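Local coordinates for pentacotripeptide-repeat region of PRORP domain-containing protein (Brachypodium distachyon, PDB 4ME2) that probably binds RNA in a sequence-specific manner as a chloroplast pentatricopeptide-repeat protein built from helix-turn-helix repeats, at residues V107-P112 against D140-A145; Y169-L174 against E204-V209; R185-V190 against K212-L217. All coordinates share one frame; numbering follows the deposited sequence.

In the fold
All three contacts join helices of the same all-helical array, but they differ in burial and chemistry. Interaction 1 is partly buried and the most polar: an arginine from the C-terminal part of helix 98-109 reaches helix 133-151, and a water bridges the two. Interactions 2 and 3 are buried and mostly apolar, with a methionine end reaching across in each; in interaction 2 it meets Thr172 and Leu171. Both use helix 204-216, which meets helix 168-180 near its start and helix 184-197 near its end. Leu171 and Val190 pack together between these two contacts. Interaction 1 meets interaction 3 directly, through the Glu144–Arg189 salt bridge and through Val143 packed on Val190. Interactions 1 and 2 do not touch.

Interaction 1: V107-P112 against D140-A145; sequences VARAEP and DALVEA
Arg109 carries this contact, and Ala145 is its main partner. The methyl CB of Ala145 lies over one face of the Arg109 guanidinium, displaced toward its rim. The closest pair is NH2 of Arg109 and CB of Ala145, at 3.4 Å. CZ of Arg109 follows at 3.7 Å from the same CB. Lower on the chain, CD of Arg109 approaches CD1 of Leu142 at 4.4 Å. A bend at chi3 (50°) turns the guanidinium out of the line of the extended CB-CG-CD part and lays its flat side against the methyl.

The two segments belong to helices that pack side by side in a pentatricopeptide-repeat array, with helix 118-126 between them in the chain. Segment 107-112 runs out of the C-terminal part of helix 98-109, and 140-145 lie within helix 133-151. The nearest CA atoms, those of Arg109 and Ala145, are 9.3 Å apart. A long side chain therefore spans the space, and the backbones stay well separated.

The polar link runs through one water. It lies in the guanidinium plane, at the edge, and accepts a weak bond from NH2 of Arg109 at 3.0 Å. It donates to the carbonyl O of Ala145 at 2.9 Å.

The other guanidinium nitrogens are held from outside the two segments. NE of Arg109 forms a salt bridge with Glu149, later on helix 133-151, and NH1 hydrogen-bonds to ND1 of His106. These bonds probably limit its rotation and keep its face on Ala145. A methionine in place of Arg109 would probably leave the Glu149 carboxylate without its charged mate, and the bridging water without its donor on this side.

Leu142 also packs on Leu105 and His106 of helix 98-109.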
loop_
_atom_site.group_PDB
_atom_site.type_symbol
_atom_site.label_atom_id
_atom_site.label_comp_id
_atom_site.label_asym_id
_atom_site.label_seq_id
_atom_site.Cartn_x
_atom_site.Cartn_y
_atom_site.Cartn_z
ATOM N N VAL A 107 -1.825 -0.096 -12.608
ATOM C CA VAL A 107 -1.299 0.271 -13.920
ATOM C C VAL A 107 -0.061 1.149 -13.717
ATOM O O VAL A 107 0.976 0.903 -14.332
ATOM C CB VAL A 107 -2.339 0.994 -14.803
ATOM C CG1 VAL A 107 -1.711 1.425 -16.121
ATOM C CG2 VAL A 107 -3.541 0.092 -15.084
ATOM N N ALA A 108 -0.152 2.151 -12.843
ATOM C CA ALA A 108 0.994 3.042 -12.598
ATOM C C ALA A 108 2.217 2.268 -12.101
ATOM O O ALA A 108 3.354 2.559 -12.492
ATOM C CB ALA A 108 0.621 4.140 -11.613
ATOM N N ARG A 109 1.972 1.278 -11.246
ATOM C CA ARG A 109 3.053 0.529 -10.599
ATOM C C ARG A 109 3.945 -0.211 -11.602
ATOM O O ARG A 109 5.092 -0.517 -11.287
ATOM C CB ARG A 109 2.489 -0.454 -9.566
ATOM C CG ARG A 109 1.900 0.186 -8.308
ATOM C CD ARG A 109 1.420 -0.860 -7.300
ATOM N NE ARG A 109 2.484 -1.837 -7.086
ATOM C CZ ARG A 109 2.506 -3.066 -7.591
ATOM N NH1 ARG A 109 1.486 -3.526 -8.300
ATOM N NH2 ARG A 109 3.556 -3.847 -7.372
ATOM N N ALA A 110 3.419 -0.490 -12.794
ATOM C CA ALA A 110 4.166 -1.206 -13.835
ATOM C C ALA A 110 4.895 -0.275 -14.810
ATOM O O ALA A 110 5.616 -0.745 -15.702
ATOM C CB ALA A 110 3.248 -2.142 -14.601
ATOM N N GLU A 111 4.700 1.032 -14.655
ATOM C CA GLU A 111 5.304 2.009 -15.564
ATOM C C GLU A 111 6.766 2.286 -15.231
ATOM O O GLU A 111 7.149 2.280 -14.060
ATOM C CB GLU A 111 4.514 3.323 -15.584
ATOM C CG GLU A 111 3.148 3.219 -16.245
ATOM C CD GLU A 111 3.224 2.759 -17.693
ATOM O OE1 GLU A 111 3.353 3.611 -18.590
ATOM O OE2 GLU A 111 3.150 1.541 -17.941
ATOM N N PRO A 112 7.582 2.550 -16.265
ATOM C CA PRO A 112 9.008 2.813 -16.070
ATOM C C PRO A 112 9.318 3.980 -15.131
ATOM O O PRO A 112 10.367 3.978 -14.496
ATOM C CB PRO A 112 9.501 3.144 -17.482
ATOM C CG PRO A 112 8.548 2.455 -18.388
ATOM C CD PRO A 112 7.216 2.532 -17.693
ATOM N N ASP A 140 -4.653 -6.161 1.386
ATOM C CA ASP A 140 -3.620 -7.140 1.734
ATOM C C ASP A 140 -2.730 -7.439 0.532
ATOM O O ASP A 140 -1.509 -7.578 0.673
ATOM C CB ASP A 140 -4.228 -8.449 2.247
ATOM C CG ASP A 140 -4.943 -8.294 3.570
ATOM O OD1 ASP A 140 -4.855 -7.226 4.214
ATOM O OD2 ASP A 140 -5.615 -9.272 3.962
ATOM N N ALA A 141 -3.356 -7.549 -0.640
ATOM C CA ALA A 141 -2.637 -7.814 -1.878
ATOM C C ALA A 141 -1.721 -6.649 -2.255
ATOM O O ALA A 141 -0.603 -6.870 -2.719
ATOM C CB ALA A 141 -3.605 -8.140 -3.013
ATOM N N LEU A 142 -2.188 -5.421 -2.036
ATOM C CA LEU A 142 -1.369 -4.238 -2.306
ATOM C C LEU A 142 -0.105 -4.246 -1.444
ATOM O O LEU A 142 0.981 -3.890 -1.921
ATOM C CB LEU A 142 -2.178 -2.957 -2.076
ATOM C CG LEU A 142 -1.428 -1.626 -2.244
ATOM C CD1 LEU A 142 -0.880 -1.484 -3.659
ATOM C CD2 LEU A 142 -2.329 -0.457 -1.880
ATOM N N VAL A 143 -0.245 -4.668 -0.188
ATOM C CA VAL A 143 0.897 -4.741 0.720
ATOM C C VAL A 143 1.897 -5.807 0.269
ATOM O O VAL A 143 3.104 -5.570 0.288
ATOM C CB VAL A 143 0.466 -4.933 2.187
ATOM C CG1 VAL A 143 1.659 -5.289 3.059
ATOM C CG2 VAL A 143 -0.196 -3.663 2.696
ATOM N N GLU A 144 1.401 -6.965 -0.161
ATOM C CA GLU A 144 2.282 -7.976 -0.744
ATOM C C GLU A 144 3.020 -7.435 -1.966
ATOM O O GLU A 144 4.206 -7.712 -2.138
ATOM C CB GLU A 144 1.513 -9.247 -1.106
ATOM C CG GLU A 144 0.967 -9.992 0.099
ATOM C CD GLU A 144 2.045 -10.398 1.081
ATOM O OE1 GLU A 144 3.017 -11.067 0.664
ATOM O OE2 GLU A 144 1.921 -10.059 2.275
ATOM N N ALA A 145 2.325 -6.651 -2.792
ATOM C CA ALA A 145 2.916 -6.074 -4.003
ATOM C C ALA A 145 4.003 -5.056 -3.668
ATOM O O ALA A 145 5.019 -4.980 -4.357
ATOM C CB ALA A 145 1.843 -5.456 -4.896
HETATM O O HOH W 1 5.086 -6.342 -6.942
#

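Interaction 2: Y169-L174 against E204-V209; sequences YKLTRL and EYMYRV
Side-by-side helices of a helical-repeat array meet here, with Thr172 and Leu171 on one and Met206 and Tyr205 on the other. Over these short segments the axes run almost in the same direction, 11° apart, and come within 10.5 Å. The nearest CA atoms are those of Thr172 and Met206, at 6.2 Å.

Thr172 is the centre of the contact, and its two branches have different partners. Its OG1 lies 3.4 Å from the methyl CE of Met206. This is packing against a methyl group. The hydroxyl is buried, and its polar partner is in its own helix: OG1 hydrogen-bonds to the carbonyl O of Val168. That bond suits the first torsion (chi1 -57°), which sets OG1 beside the backbone N and CG2 anti to it. CG2 is thereby directed to the Tyr205 ring, 3.7 Å from CE2 of Tyr205. It comes in obliquely.

Such nearly parallel packing of helices separated in the chain by helix 184-197 is consistent with the right-handed superhelix of pentatricopeptide repeats.

Met206 reaches across with its end. Its chain bends at chi2 and again at chi3 (91°), and this brings CE to the Thr172 backbone, 3.8 Å from CA of Thr172. The two side chains pass each other in opposite directions. CE of Met206 also packs against CD2 of Leu171, at 4.3 Å. Tyr191 of helix 184-197 touches Met206 as well, and Leu171 packs on Ala194 of that helix.

Tyr205 sits at the exposed side of the contact. CG2 of Val209, one turn on, lies over one face of its ring, 3.6 Å above the plane and toward the rim.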
loop_
_atom_site.group_PDB
_atom_site.type_symbol
_atom_site.label_atom_id
_atom_site.label_comp_id
_atom_site.label_asym_id
_atom_site.label_seq_id
_atom_site.Cartn_x
_atom_site.Cartn_y
_atom_site.Cartn_z
ATOM N N TYR A 169 9.253 7.551 8.369
ATOM C CA TYR A 169 8.022 8.306 8.588
ATOM C C TYR A 169 6.905 7.824 7.661
ATOM O O TYR A 169 5.788 7.562 8.106
ATOM C CB TYR A 169 8.260 9.810 8.414
ATOM C CG TYR A 169 6.993 10.629 8.431
ATOM C CD1 TYR A 169 6.414 11.033 9.636
ATOM C CD2 TYR A 169 6.370 11.000 7.242
ATOM C CE1 TYR A 169 5.248 11.778 9.653
ATOM C CE2 TYR A 169 5.205 11.747 7.250
ATOM C CZ TYR A 169 4.651 12.135 8.455
ATOM O OH TYR A 169 3.494 12.876 8.462
ATOM N N LYS A 170 7.216 7.699 6.377
ATOM C CA LYS A 170 6.238 7.222 5.406
ATOM C C LYS A 170 5.895 5.753 5.637
ATOM O O LYS A 170 4.733 5.355 5.510
ATOM C CB LYS A 170 6.747 7.441 3.985
ATOM C CG LYS A 170 6.823 8.904 3.591
ATOM C CD LYS A 170 7.475 9.069 2.231
ATOM C CE LYS A 170 6.835 10.213 1.462
ATOM N NZ LYS A 170 7.488 10.385 0.134
ATOM N N LEU A 171 6.894 4.949 5.984
ATOM C CA LEU A 171 6.642 3.542 6.295
ATOM C C LEU A 171 5.708 3.418 7.497
ATOM O O LEU A 171 4.815 2.561 7.520
ATOM C CB LEU A 171 7.952 2.799 6.560
ATOM C CG LEU A 171 7.835 1.278 6.678
ATOM C CD1 LEU A 171 7.528 0.652 5.324
ATOM C CD2 LEU A 171 9.100 0.685 7.279
ATOM N N THR A 172 5.903 4.282 8.490
ATOM C CA THR A 172 5.087 4.239 9.702
ATOM C C THR A 172 3.651 4.671 9.403
ATOM O O THR A 172 2.701 4.146 9.990
ATOM C CB THR A 172 5.700 5.083 10.845
ATOM O OG1 THR A 172 7.035 4.627 11.109
ATOM C CG2 THR A 172 4.876 4.935 12.124
ATOM N N ARG A 173 3.502 5.626 8.486
ATOM C CA ARG A 173 2.184 6.066 8.028
ATOM C C ARG A 173 1.390 4.912 7.431
ATOM O O ARG A 173 0.202 4.763 7.718
ATOM C CB ARG A 173 2.299 7.183 6.989
ATOM C CG ARG A 173 2.594 8.554 7.574
ATOM C CD ARG A 173 2.283 9.674 6.592
ATOM N NE ARG A 173 0.847 9.871 6.385
ATOM C CZ ARG A 173 0.030 10.466 7.253
ATOM N NH1 ARG A 173 0.489 10.921 8.414
ATOM N NH2 ARG A 173 -1.258 10.597 6.963
ATOM N N LEU A 174 2.048 4.110 6.597
ATOM C CA LEU A 174 1.409 2.929 6.016
ATOM C C LEU A 174 1.014 1.928 7.104
ATOM O O LEU A 174 -0.102 1.394 7.094
ATOM C CB LEU A 174 2.317 2.277 4.973
ATOM C CG LEU A 174 1.844 0.930 4.414
ATOM C CD1 LEU A 174 0.482 1.040 3.740
ATOM C CD2 LEU A 174 2.869 0.379 3.435
ATOM N N GLU A 204 10.504 4.513 18.724
ATOM C CA GLU A 204 9.582 3.998 19.734
ATOM C C GLU A 204 8.159 4.000 19.203
ATOM O O GLU A 204 7.393 3.072 19.467
ATOM C CB GLU A 204 9.645 4.827 21.016
ATOM C CG GLU A 204 8.620 4.424 22.067
ATOM C CD GLU A 204 8.782 5.178 23.374
ATOM O OE1 GLU A 204 9.256 6.335 23.351
ATOM O OE2 GLU A 204 8.424 4.614 24.429
ATOM N N TYR A 205 7.813 5.052 18.463
ATOM C CA TYR A 205 6.482 5.178 17.874
ATOM C C TYR A 205 6.069 3.975 17.018
ATOM O O TYR A 205 4.954 3.493 17.147
ATOM C CB TYR A 205 6.352 6.483 17.082
ATOM C CG TYR A 205 4.970 6.733 16.525
ATOM C CD1 TYR A 205 3.847 6.694 17.349
ATOM C CD2 TYR A 205 4.788 7.015 15.174
ATOM C CE1 TYR A 205 2.582 6.920 16.843
ATOM C CE2 TYR A 205 3.527 7.250 14.658
ATOM C CZ TYR A 205 2.431 7.197 15.499
ATOM O OH TYR A 205 1.179 7.432 14.999
ATOM N N MET A 206 6.953 3.493 16.148
ATOM C CA MET A 206 6.625 2.314 15.342
ATOM C C MET A 206 6.299 1.110 16.227
ATOM O O MET A 206 5.350 0.372 15.957
ATOM C CB MET A 206 7.762 1.963 14.390
ATOM C CG MET A 206 7.575 0.648 13.646
ATOM S SD MET A 206 6.180 0.637 12.502
ATOM C CE MET A 206 6.978 1.187 10.997
ATOM N N TYR A 207 7.094 0.916 17.275
ATOM C CA TYR A 207 6.885 -0.208 18.189
ATOM C C TYR A 207 5.537 -0.120 18.894
ATOM O O TYR A 207 4.823 -1.116 19.014
ATOM C CB TYR A 207 8.009 -0.293 19.225
ATOM C CG TYR A 207 9.372 -0.551 18.638
ATOM C CD1 TYR A 207 9.583 -1.605 17.755
ATOM C CD2 TYR A 207 10.458 0.252 18.973
ATOM C CE1 TYR A 207 10.834 -1.847 17.213
ATOM C CE2 TYR A 207 11.710 0.020 18.435
ATOM C CZ TYR A 207 11.893 -1.031 17.561
ATOM O OH TYR A 207 13.131 -1.266 17.027
ATOM N N ARG A 208 5.191 1.073 19.366
ATOM C CA ARG A 208 3.946 1.255 20.094
ATOM C C ARG A 208 2.743 1.032 19.183
ATOM O O ARG A 208 1.763 0.414 19.591
ATOM C CB ARG A 208 3.883 2.643 20.738
ATOM C CG ARG A 208 4.987 2.913 21.753
ATOM C CD ARG A 208 4.772 4.240 22.461
ATOM N NE ARG A 208 3.401 4.349 22.958
ATOM C CZ ARG A 208 2.954 5.304 23.768
ATOM N NH1 ARG A 208 3.767 6.262 24.201
ATOM N NH2 ARG A 208 1.684 5.294 24.154
ATOM N N VAL A 209 2.830 1.538 17.953
ATOM C CA VAL A 209 1.770 1.340 16.966
ATOM C C VAL A 209 1.505 -0.152 16.801
ATOM O O VAL A 209 0.360 -0.604 16.880
ATOM C CB VAL A 209 2.144 1.948 15.594
ATOM C CG1 VAL A 209 1.157 1.512 14.517
ATOM C CG2 VAL A 209 2.192 3.468 15.678
#

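Interaction 3: R185-V190 against K212-L217; sequences RAAWRV and KGMKRL
The Trp188 indole offers neither face to Met214. It is the CB of Trp188 that touches, 4.1 Å from the sulfur SD of Met214. The ring packs on Glu225 and Val226 of helix 220-236. Near its NE1 lies the Arg185 guanidinium, one turn earlier on the same helix. NE1 of Trp188 sits in the guanidinium plane, at the edge, and NH1 of Arg185 is 4.0 Å from it. Both groups carry N-H donors, so this is proximity and not a bond. The charge of Arg185 is met by a salt bridge from NH1 to Glu222.

Met214 makes the contact with the end of its side chain. CE of Met214 meets CB of Ala187 at 4.0 Å, while SD lies against the CB of Trp188. Two successive bends, at chi2 (-57°) and chi3 (97°), let the sulfur and the methyl touch adjacent residues of the facing helix. The small side chain of Ala187 probably lets the methionine end come close. All three residues are buried, and the contact is wholly apolar. The nearest CA atoms, those of Trp188 and Met214, are 7.9 Å apart.

This contact is interhelical packing in the C-terminal part of the repeat array, between helix 184-197 and the C-terminal part of helix 204-216. Helix 220-236 covers it on one side, where Met214 packs on Ala223. Helix 168-180 adds Val179 against Ala187, and Met214 also reaches Ala184 at the start of helix 184-197.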
loop_
_atom_site.group_PDB
_atom_site.type_symbol
_atom_site.label_atom_id
_atom_site.label_comp_id
_atom_site.label_asym_id
_atom_site.label_seq_id
_atom_site.Cartn_x
_atom_site.Cartn_y
_atom_site.Cartn_z
ATOM N N ARG A 185 -2.460 -8.721 9.675
ATOM C CA ARG A 185 -1.448 -9.529 9.008
ATOM C C ARG A 185 -0.612 -8.684 8.044
ATOM O O ARG A 185 0.617 -8.815 8.006
ATOM C CB ARG A 185 -2.105 -10.709 8.277
ATOM C CG ARG A 185 -1.134 -11.622 7.541
ATOM C CD ARG A 185 -0.068 -12.197 8.462
ATOM N NE ARG A 185 -0.637 -12.976 9.561
ATOM C CZ ARG A 185 0.036 -13.366 10.637
ATOM N NH1 ARG A 185 1.319 -13.055 10.776
ATOM N NH2 ARG A 185 -0.580 -14.067 11.582
ATOM N N ALA A 186 -1.284 -7.831 7.271
ATOM C CA ALA A 186 -0.609 -6.906 6.356
ATOM C C ALA A 186 0.368 -5.991 7.102
ATOM O O ALA A 186 1.512 -5.816 6.672
ATOM C CB ALA A 186 -1.620 -6.089 5.556
ATOM N N ALA A 187 -0.073 -5.426 8.226
ATOM C CA ALA A 187 0.801 -4.570 9.034
ATOM C C ALA A 187 2.019 -5.362 9.530
ATOM O O ALA A 187 3.171 -4.910 9.426
ATOM C CB ALA A 187 0.027 -3.961 10.202
ATOM N N TRP A 188 1.768 -6.557 10.055
ATOM C CA TRP A 188 2.856 -7.418 10.478
ATOM C C TRP A 188 3.820 -7.694 9.342
ATOM O O TRP A 188 5.039 -7.630 9.529
ATOM C CB TRP A 188 2.323 -8.713 11.066
ATOM C CG TRP A 188 3.438 -9.657 11.348
ATOM C CD1 TRP A 188 3.799 -10.785 10.625
ATOM C CD2 TRP A 188 4.436 -9.536 12.402
ATOM N NE1 TRP A 188 4.904 -11.374 11.174
ATOM C CE2 TRP A 188 5.332 -10.678 12.246
ATOM C CE3 TRP A 188 4.648 -8.645 13.443
ATOM C CZ2 TRP A 188 6.401 -10.890 13.099
ATOM C CZ3 TRP A 188 5.727 -8.869 14.300
ATOM C CH2 TRP A 188 6.582 -9.964 14.130
ATOM N N ARG A 189 3.284 -7.995 8.158
ATOM C CA ARG A 189 4.124 -8.288 6.996
ATOM C C ARG A 189 5.105 -7.153 6.729
ATOM O O ARG A 189 6.302 -7.395 6.563
ATOM C CB ARG A 189 3.278 -8.583 5.748
ATOM C CG ARG A 189 2.789 -10.025 5.644
ATOM C CD ARG A 189 3.423 -10.776 4.471
ATOM N NE ARG A 189 4.879 -10.696 4.447
ATOM C CZ ARG A 189 5.628 -10.666 3.343
ATOM N NH1 ARG A 189 5.078 -10.695 2.137
ATOM N NH2 ARG A 189 6.946 -10.595 3.450
ATOM N N VAL A 190 4.603 -5.920 6.702
ATOM C CA VAL A 190 5.452 -4.744 6.469
ATOM C C VAL A 190 6.472 -4.558 7.591
ATOM O O VAL A 190 7.671 -4.358 7.334
ATOM C CB VAL A 190 4.626 -3.445 6.343
ATOM C CG1 VAL A 190 5.545 -2.231 6.338
ATOM C CG2 VAL A 190 3.774 -3.464 5.085
ATOM N N LYS A 212 0.481 -2.447 20.264
ATOM C CA LYS A 212 -0.910 -2.227 20.650
ATOM C C LYS A 212 -1.866 -2.675 19.540
ATOM O O LYS A 212 -2.951 -3.198 19.807
ATOM C CB LYS A 212 -1.136 -0.753 21.026
ATOM C CG LYS A 212 -0.138 -0.218 22.056
ATOM C CD LYS A 212 -0.162 1.302 22.204
ATOM C CE LYS A 212 -1.146 1.768 23.268
ATOM N NZ LYS A 212 -0.835 3.147 23.744
ATOM N N GLY A 213 -1.448 -2.478 18.291
ATOM C CA GLY A 213 -2.250 -2.891 17.144
ATOM C C GLY A 213 -2.429 -4.399 17.050
ATOM O O GLY A 213 -3.547 -4.888 16.902
ATOM N N MET A 214 -1.327 -5.134 17.142
ATOM C CA MET A 214 -1.395 -6.595 17.065
ATOM C C MET A 214 -2.275 -7.162 18.173
ATOM O O MET A 214 -3.109 -8.033 17.925
ATOM C CB MET A 214 0.001 -7.210 17.104
ATOM C CG MET A 214 0.874 -6.865 15.906
ATOM S SD MET A 214 0.194 -7.321 14.297
ATOM C CE MET A 214 -0.537 -5.762 13.781
ATOM N N LYS A 215 -2.103 -6.646 19.385
ATOM C CA LYS A 215 -2.879 -7.124 20.526
ATOM C C LYS A 215 -4.363 -6.878 20.309
ATOM O O LYS A 215 -5.181 -7.793 20.410
ATOM C CB LYS A 215 -2.407 -6.447 21.811
ATOM C CG LYS A 215 -3.184 -6.862 23.045
ATOM C CD LYS A 215 -2.514 -6.324 24.294
ATOM C CE LYS A 215 -2.915 -7.133 25.512
ATOM N NZ LYS A 215 -1.982 -6.881 26.645
ATOM N N ARG A 216 -4.697 -5.632 19.985
ATOM C CA ARG A 216 -6.077 -5.220 19.772
ATOM C C ARG A 216 -6.788 -6.068 18.708
ATOM O O ARG A 216 -7.973 -6.358 18.826
ATOM C CB ARG A 216 -6.111 -3.728 19.400
ATOM C CG ARG A 216 -7.488 -3.080 19.385
ATOM C CD ARG A 216 -7.402 -1.576 19.135
ATOM N NE ARG A 216 -6.824 -1.276 17.829
ATOM C CZ ARG A 216 -7.509 -1.325 16.691
ATOM N NH1 ARG A 216 -8.794 -1.650 16.709
ATOM N NH2 ARG A 216 -6.914 -1.048 15.542
ATOM N N LEU A 217 -6.047 -6.477 17.681
ATOM C CA LEU A 217 -6.614 -7.219 16.559
ATOM C C LEU A 217 -6.486 -8.740 16.685
ATOM O O LEU A 217 -6.875 -9.483 15.781
ATOM C CB LEU A 217 -6.003 -6.728 15.243
ATOM C CG LEU A 217 -6.322 -5.261 14.952
ATOM C CD1 LEU A 217 -5.397 -4.715 13.875
ATOM C CD2 LEU A 217 -7.782 -5.103 14.562
#